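Local structure of ubiquitin conjugating enzyme (Agrocybe aegerita, 3WE5) at residues K55-I60 and A72-F77; Q76-A81 and A157-K162. The protein probably accepts activated ubiquitin from an E1 enzyme and passes it on to target proteins, as a ubiquitin-conjugating (E2) enzyme. One frame throughout, in Å; residues are numbered along the deposited sequence.

Interaction 1: K55-I60 and A72-F77; sequences KWLFTI and AYTLQF
Phe-58 and Phe-77 both carry CG opposite the carbonyl carbon, with chi1 at -68° and -73°, and this brings their rings together on one face of the sheet. CD1 of Phe-58 lies 3.7 Å from CE1 of Phe-77, and the ring centroids are 5.5 Å apart with the planes steeply inclined. Further along this face CG1 of Ile-60 packs on CD2 of Leu-75 at 3.9 Å. On the other face Leu-57 and Gln-76 lie side by side, with CD2 of Leu-57 3.7 Å from CB of Gln-76. The extended Gln-76 chain crosses that of Lys-55, whose CD comes 3.8 Å from Gln-76 OE1. One water accepts from Lys-55 NZ at 3.0 Å and donates to Gln-76 OE1, so the two polar ends are tied indirectly. The backbones form an antiparallel ladder. Trp-56 pairs with Phe-77, Phe-58 with Leu-75 and Ile-60 with Tyr-73, each pair by two backbone bonds. The bond from Phe-58 N to Leu-75 O is 2.9 Å long and nearly straight. The strands are the central pair of the E2 sheet and belong to one beta hairpin. Strand 45-49 flanks the pair beside 55-60, and strand 89-92 flanks it beside 72-77. Helix 127-140 packs on the face that carries Phe-58 and Phe-77, where Val-127 touches both.

Interaction 2: Q76-A81 and A157-K162; sequences QFRFDA and APDNPK
Arg-78 NH1 makes a salt bridge to Asp-159 OD2 at 2.8 Å. The bond is nearly straight, at 169°, and meets the carboxylate oxygen on its syn side. The oxygen lies close to the guanidinium plane, while the carboxylate is turned almost perpendicular to it. Arg-78 NH2 adds a longer bond of 3.2 Å to Asp-159 O. Here the acceptor is in the guanidinium plane, but the donor stands above the carbonyl plane. The two nitrogens thus grip one residue end-on, through its side chain and its main chain. NH2 also bonds Gln-91 OE1 on strand 89-92. Asp-159 has CG anti to its own N, chi1 171°, which carries the carboxylate to NH1. The loop that Arg-78 holds follows helix 150-156 and contains an Asx turn, in which Asn-160 OD1 accepts from Lys-162 N at 3.2 Å. The same amide puts ND2 over the centre of one guanidinium face, 3.8 Å above the plane. A leucine in place of Arg-78 would probably leave the Asp-159 carboxylate without its cationic mate here and remove the flat face that the Asn-160 amide lies over. Farther out, Asp-80 OD2 and Lys-162 NZ form a long salt bridge of 3.9 Å. Their stronger partners lie nearby: Ser-86 OG bonds Asp-80 OD1, and Ser-87 O accepts from Lys-162 NZ. CD of Pro-161 packs 3.9 Å from Arg-78 NH2, and its ring also touches Gln-91 and His-111.

In the fold
Interactions 1 and 2 share Gln-76 and Phe-77 on strand 72-78, and their centres are about 13 Å apart. Interaction 1 is the inner one, with its centre about 6 Å from the centre of the chain. Interaction 2 is a surface contact, about 11 Å from the same point. They meet where the strand runs out into the loop. CG of Lys-55 packs 4.0 Å from CG of Arg-78. CG of Trp-56 lies 3.7 Å from CE2 of Phe-79, and these rings meet edge-to-face. The central hairpin is thus joined through one strand to the last modelled residues, 157-162. Pro-161 also reaches His-111, in the segment that probably carries the E2 catalytic cysteine.

Interaction 1: K55-I60 and A72-F77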
loop_
_atom_site.group_PDB
_atom_site.type_symbol
_atom_site.label_atom_id
_atom_site.label_comp_id
_atom_site.label_asym_id
_atom_site.label_seq_id
_atom_site.Cartn_x
_atom_site.Cartn_y
_atom_site.Cartn_z
ATOM N N LYS A 55 -9.461 0.058 -27.202
ATOM C CA LYS A 55 -8.450 0.717 -26.368
ATOM C C LYS A 55 -8.514 2.228 -26.563
ATOM O O LYS A 55 -8.404 2.713 -27.689
ATOM C CB LYS A 55 -7.028 0.210 -26.703
ATOM C CG LYS A 55 -5.952 0.717 -25.742
ATOM C CD LYS A 55 -4.596 0.024 -25.984
ATOM C CE LYS A 55 -4.030 0.368 -27.347
ATOM N NZ LYS A 55 -3.801 1.843 -27.500
ATOM N N TRP A 56 -8.647 2.961 -25.449
ATOM C CA TRP A 56 -8.614 4.426 -25.476
ATOM C C TRP A 56 -7.505 4.946 -24.565
ATOM O O TRP A 56 -7.119 4.307 -23.579
ATOM C CB TRP A 56 -9.950 5.013 -24.969
ATOM C CG TRP A 56 -11.170 4.769 -25.821
ATOM C CD1 TRP A 56 -11.243 4.107 -27.025
ATOM C CD2 TRP A 56 -12.493 5.213 -25.520
ATOM N NE1 TRP A 56 -12.550 4.108 -27.485
ATOM C CE2 TRP A 56 -13.335 4.785 -26.578
ATOM C CE3 TRP A 56 -13.052 5.939 -24.452
ATOM C CZ2 TRP A 56 -14.722 5.039 -26.591
ATOM C CZ3 TRP A 56 -14.432 6.188 -24.460
ATOM C CH2 TRP A 56 -15.253 5.752 -25.541
ATOM N N LEU A 57 -6.984 6.127 -24.900
ATOM C CA LEU A 57 -5.976 6.787 -24.071
ATOM C C LEU A 57 -6.424 8.205 -23.695
ATOM O O LEU A 57 -6.931 8.953 -24.535
ATOM C CB LEU A 57 -4.673 6.921 -24.863
ATOM C CG LEU A 57 -3.977 5.622 -25.258
ATOM C CD1 LEU A 57 -2.786 5.957 -26.199
ATOM C CD2 LEU A 57 -3.504 4.860 -24.049
ATOM N N PHE A 58 -6.213 8.550 -22.425
ATOM C CA PHE A 58 -6.429 9.902 -21.898
ATOM C C PHE A 58 -5.133 10.430 -21.265
ATOM O O PHE A 58 -4.268 9.662 -20.867
ATOM C CB PHE A 58 -7.491 9.869 -20.785
ATOM C CG PHE A 58 -8.863 9.553 -21.256
ATOM C CD1 PHE A 58 -9.242 8.235 -21.491
ATOM C CD2 PHE A 58 -9.795 10.563 -21.467
ATOM C CE1 PHE A 58 -10.524 7.941 -21.925
ATOM C CE2 PHE A 58 -11.079 10.284 -21.896
ATOM C CZ PHE A 58 -11.442 8.949 -22.145
ATOM N N THR A 59 -5.007 11.751 -21.164
ATOM C CA THR A 59 -4.047 12.308 -20.208
ATOM C C THR A 59 -4.811 12.793 -18.985
ATOM O O THR A 59 -5.929 13.277 -19.107
ATOM C CB THR A 59 -3.191 13.425 -20.786
ATOM O OG1 THR A 59 -4.021 14.490 -21.231
ATOM C CG2 THR A 59 -2.362 12.908 -21.942
ATOM N N ILE A 60 -4.188 12.627 -17.820
ATOM C CA ILE A 60 -4.793 13.016 -16.548
ATOM C C ILE A 60 -3.825 13.976 -15.866
ATOM O O ILE A 60 -2.661 13.625 -15.590
ATOM C CB ILE A 60 -4.971 11.809 -15.642
ATOM C CG1 ILE A 60 -5.880 10.754 -16.303
ATOM C CG2 ILE A 60 -5.510 12.234 -14.261
ATOM C CD1 ILE A 60 -7.290 11.232 -16.621
ATOM N N ALA A 72 1.354 15.510 -16.323
ATOM C CA ALA A 72 0.293 14.825 -17.053
ATOM C C ALA A 72 0.659 13.352 -17.218
ATOM O O ALA A 72 1.742 13.022 -17.713
ATOM C CB ALA A 72 0.066 15.464 -18.411
ATOM N N TYR A 73 -0.240 12.467 -16.802
ATOM C CA TYR A 73 0.021 11.037 -16.892
ATOM C C TYR A 73 -0.875 10.460 -17.945
ATOM O O TYR A 73 -1.982 10.929 -18.130
ATOM C CB TYR A 73 -0.260 10.356 -15.554
ATOM C CG TYR A 73 0.655 10.881 -14.486
ATOM C CD1 TYR A 73 1.910 10.332 -14.319
ATOM C CD2 TYR A 73 0.271 11.943 -13.670
ATOM C CE1 TYR A 73 2.767 10.801 -13.370
ATOM C CE2 TYR A 73 1.141 12.430 -12.696
ATOM C CZ TYR A 73 2.389 11.847 -12.563
ATOM O OH TYR A 73 3.300 12.276 -11.610
ATOM N N THR A 74 -0.411 9.412 -18.613
ATOM C CA THR A 74 -1.232 8.786 -19.644
ATOM C C THR A 74 -1.943 7.583 -19.043
ATOM O O THR A 74 -1.311 6.725 -18.423
ATOM C CB THR A 74 -0.351 8.371 -20.828
ATOM O OG1 THR A 74 0.193 9.559 -21.425
ATOM C CG2 THR A 74 -1.145 7.620 -21.873
ATOM N N LEU A 75 -3.258 7.549 -19.236
ATOM C CA LEU A 75 -4.135 6.505 -18.673
ATOM C C LEU A 75 -4.774 5.738 -19.824
ATOM O O LEU A 75 -5.362 6.334 -20.728
ATOM C CB LEU A 75 -5.218 7.161 -17.811
ATOM C CG LEU A 75 -6.173 6.258 -17.020
ATOM C CD1 LEU A 75 -5.386 5.458 -15.969
ATOM C CD2 LEU A 75 -7.278 7.099 -16.343
ATOM N N GLN A 76 -4.655 4.409 -19.776
ATOM C CA GLN A 76 -5.171 3.547 -20.839
ATOM C C GLN A 76 -6.381 2.770 -20.340
ATOM O O GLN A 76 -6.370 2.279 -19.213
ATOM C CB GLN A 76 -4.056 2.581 -21.245
ATOM C CG GLN A 76 -4.413 1.531 -22.313
ATOM C CD GLN A 76 -3.233 0.576 -22.488
ATOM O OE1 GLN A 76 -2.261 0.910 -23.151
ATOM N NE2 GLN A 76 -3.282 -0.575 -21.829
ATOM N N PHE A 77 -7.422 2.728 -21.166
ATOM C CA PHE A 77 -8.605 1.892 -20.944
ATOM C C PHE A 77 -8.614 0.800 -21.993
ATOM O O PHE A 77 -8.500 1.093 -23.177
ATOM C CB PHE A 77 -9.874 2.716 -21.121
ATOM C CG PHE A 77 -10.122 3.658 -19.994
ATOM C CD1 PHE A 77 -9.363 4.797 -19.858
ATOM C CD2 PHE A 77 -11.125 3.396 -19.066
ATOM C CE1 PHE A 77 -9.596 5.679 -18.776
ATOM C CE2 PHE A 77 -11.356 4.241 -18.027
ATOM C CZ PHE A 77 -10.585 5.379 -17.862
HETATM O O HOH W 1 -1.642 2.211 -25.489
#

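Interaction 2: Q76-A81 and A157-K162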
loop_
_atom_site.group_PDB
_atom_site.type_symbol
_atom_site.label_atom_id
_atom_site.label_comp_id
_atom_site.label_asym_id
_atom_site.label_seq_id
_atom_site.Cartn_x
_atom_site.Cartn_y
_atom_site.Cartn_z
ATOM N N GLN A 76 -4.655 4.409 -19.776
ATOM C CA GLN A 76 -5.171 3.547 -20.839
ATOM C C GLN A 76 -6.381 2.770 -20.340
ATOM O O GLN A 76 -6.370 2.279 -19.213
ATOM C CB GLN A 76 -4.056 2.581 -21.245
ATOM C CG GLN A 76 -4.413 1.531 -22.313
ATOM C CD GLN A 76 -3.233 0.576 -22.488
ATOM O OE1 GLN A 76 -2.261 0.910 -23.151
ATOM N NE2 GLN A 76 -3.282 -0.575 -21.829
ATOM N N PHE A 77 -7.422 2.728 -21.166
ATOM C CA PHE A 77 -8.605 1.892 -20.944
ATOM C C PHE A 77 -8.614 0.800 -21.993
ATOM O O PHE A 77 -8.500 1.093 -23.177
ATOM C CB PHE A 77 -9.874 2.716 -21.121
ATOM C CG PHE A 77 -10.122 3.658 -19.994
ATOM C CD1 PHE A 77 -9.363 4.797 -19.858
ATOM C CD2 PHE A 77 -11.125 3.396 -19.066
ATOM C CE1 PHE A 77 -9.596 5.679 -18.776
ATOM C CE2 PHE A 77 -11.356 4.241 -18.027
ATOM C CZ PHE A 77 -10.585 5.379 -17.862
ATOM N N ARG A 78 -8.779 -0.447 -21.566
ATOM C CA ARG A 78 -9.067 -1.532 -22.514
ATOM C C ARG A 78 -10.430 -2.140 -22.225
ATOM O O ARG A 78 -10.765 -2.382 -21.052
ATOM C CB ARG A 78 -7.963 -2.600 -22.446
ATOM C CG ARG A 78 -6.698 -2.197 -23.176
ATOM C CD ARG A 78 -5.680 -3.325 -23.218
ATOM N NE ARG A 78 -5.027 -3.491 -21.929
ATOM C CZ ARG A 78 -4.172 -4.467 -21.648
ATOM N NH1 ARG A 78 -3.890 -5.391 -22.563
ATOM N NH2 ARG A 78 -3.608 -4.527 -20.452
ATOM N N PHE A 79 -11.210 -2.380 -23.276
ATOM C CA PHE A 79 -12.605 -2.853 -23.153
ATOM C C PHE A 79 -12.755 -4.245 -23.748
ATOM O O PHE A 79 -12.302 -4.486 -24.872
ATOM C CB PHE A 79 -13.576 -1.901 -23.880
ATOM C CG PHE A 79 -13.357 -0.434 -23.547
ATOM C CD1 PHE A 79 -13.801 0.077 -22.332
ATOM C CD2 PHE A 79 -12.702 0.407 -24.432
ATOM C CE1 PHE A 79 -13.563 1.421 -21.986
ATOM C CE2 PHE A 79 -12.498 1.765 -24.110
ATOM C CZ PHE A 79 -12.926 2.257 -22.889
ATOM N N ASP A 80 -13.379 -5.167 -23.019
ATOM C CA ASP A 80 -13.684 -6.470 -23.639
ATOM C C ASP A 80 -15.109 -6.505 -24.187
ATOM O O ASP A 80 -15.825 -5.505 -24.128
ATOM C CB ASP A 80 -13.367 -7.642 -22.695
ATOM C CG ASP A 80 -14.253 -7.677 -21.459
ATOM O OD1 ASP A 80 -15.428 -7.275 -21.531
ATOM O OD2 ASP A 80 -13.782 -8.127 -20.396
ATOM N N ALA A 81 -15.551 -7.642 -24.721
ATOM C CA ALA A 81 -16.842 -7.682 -25.399
ATOM C C ALA A 81 -18.051 -7.605 -24.466
ATOM O O ALA A 81 -19.189 -7.469 -24.946
ATOM C CB ALA A 81 -16.942 -8.935 -26.284
ATOM N N ALA A 157 3.161 -9.980 -12.239
ATOM C CA ALA A 157 1.941 -9.358 -12.768
ATOM C C ALA A 157 1.642 -9.676 -14.240
ATOM O O ALA A 157 2.520 -9.590 -15.099
ATOM C CB ALA A 157 1.969 -7.847 -12.536
ATOM N N PRO A 158 0.382 -10.020 -14.533
ATOM C CA PRO A 158 -0.075 -10.386 -15.879
ATOM C C PRO A 158 -0.249 -9.162 -16.780
ATOM O O PRO A 158 -0.286 -8.038 -16.264
ATOM C CB PRO A 158 -1.436 -11.012 -15.605
ATOM C CG PRO A 158 -1.934 -10.275 -14.400
ATOM C CD PRO A 158 -0.722 -10.013 -13.556
ATOM N N ASP A 159 -0.358 -9.383 -18.092
ATOM C CA ASP A 159 -0.542 -8.290 -19.053
ATOM C C ASP A 159 -1.737 -7.434 -18.679
ATOM O O ASP A 159 -1.657 -6.204 -18.633
ATOM C CB ASP A 159 -0.758 -8.818 -20.479
ATOM C CG ASP A 159 -1.175 -7.710 -21.455
ATOM O OD1 ASP A 159 -0.323 -6.859 -21.790
ATOM O OD2 ASP A 159 -2.352 -7.685 -21.883
ATOM N N ASN A 160 -2.846 -8.108 -18.416
ATOM C CA ASN A 160 -4.084 -7.438 -18.102
ATOM C C ASN A 160 -4.240 -7.405 -16.592
ATOM O O ASN A 160 -4.201 -8.447 -15.946
ATOM C CB ASN A 160 -5.244 -8.182 -18.757
ATOM C CG ASN A 160 -6.456 -7.307 -18.945
ATOM O OD1 ASN A 160 -7.141 -6.979 -17.980
ATOM N ND2 ASN A 160 -6.736 -6.931 -20.192
ATOM N N PRO A 161 -4.406 -6.201 -16.023
ATOM C CA PRO A 161 -4.473 -6.029 -14.570
ATOM C C PRO A 161 -5.721 -6.650 -13.956
ATOM O O PRO A 161 -5.791 -6.791 -12.731
ATOM C CB PRO A 161 -4.521 -4.514 -14.408
ATOM C CG PRO A 161 -5.178 -4.030 -15.668
ATOM C CD PRO A 161 -4.640 -4.932 -16.740
ATOM N N LYS A 162 -6.691 -7.017 -14.787
ATOM C CA LYS A 162 -7.907 -7.644 -14.270
ATOM C C LYS A 162 -7.619 -9.070 -13.797
ATOM O O LYS A 162 -8.395 -9.658 -13.043
ATOM C CB LYS A 162 -9.031 -7.622 -15.315
ATOM C CG LYS A 162 -9.420 -6.216 -15.780
ATOM C CD LYS A 162 -10.654 -6.230 -16.672
ATOM C CE LYS A 162 -11.849 -6.798 -15.936
ATOM N NZ LYS A 162 -13.042 -6.823 -16.804
#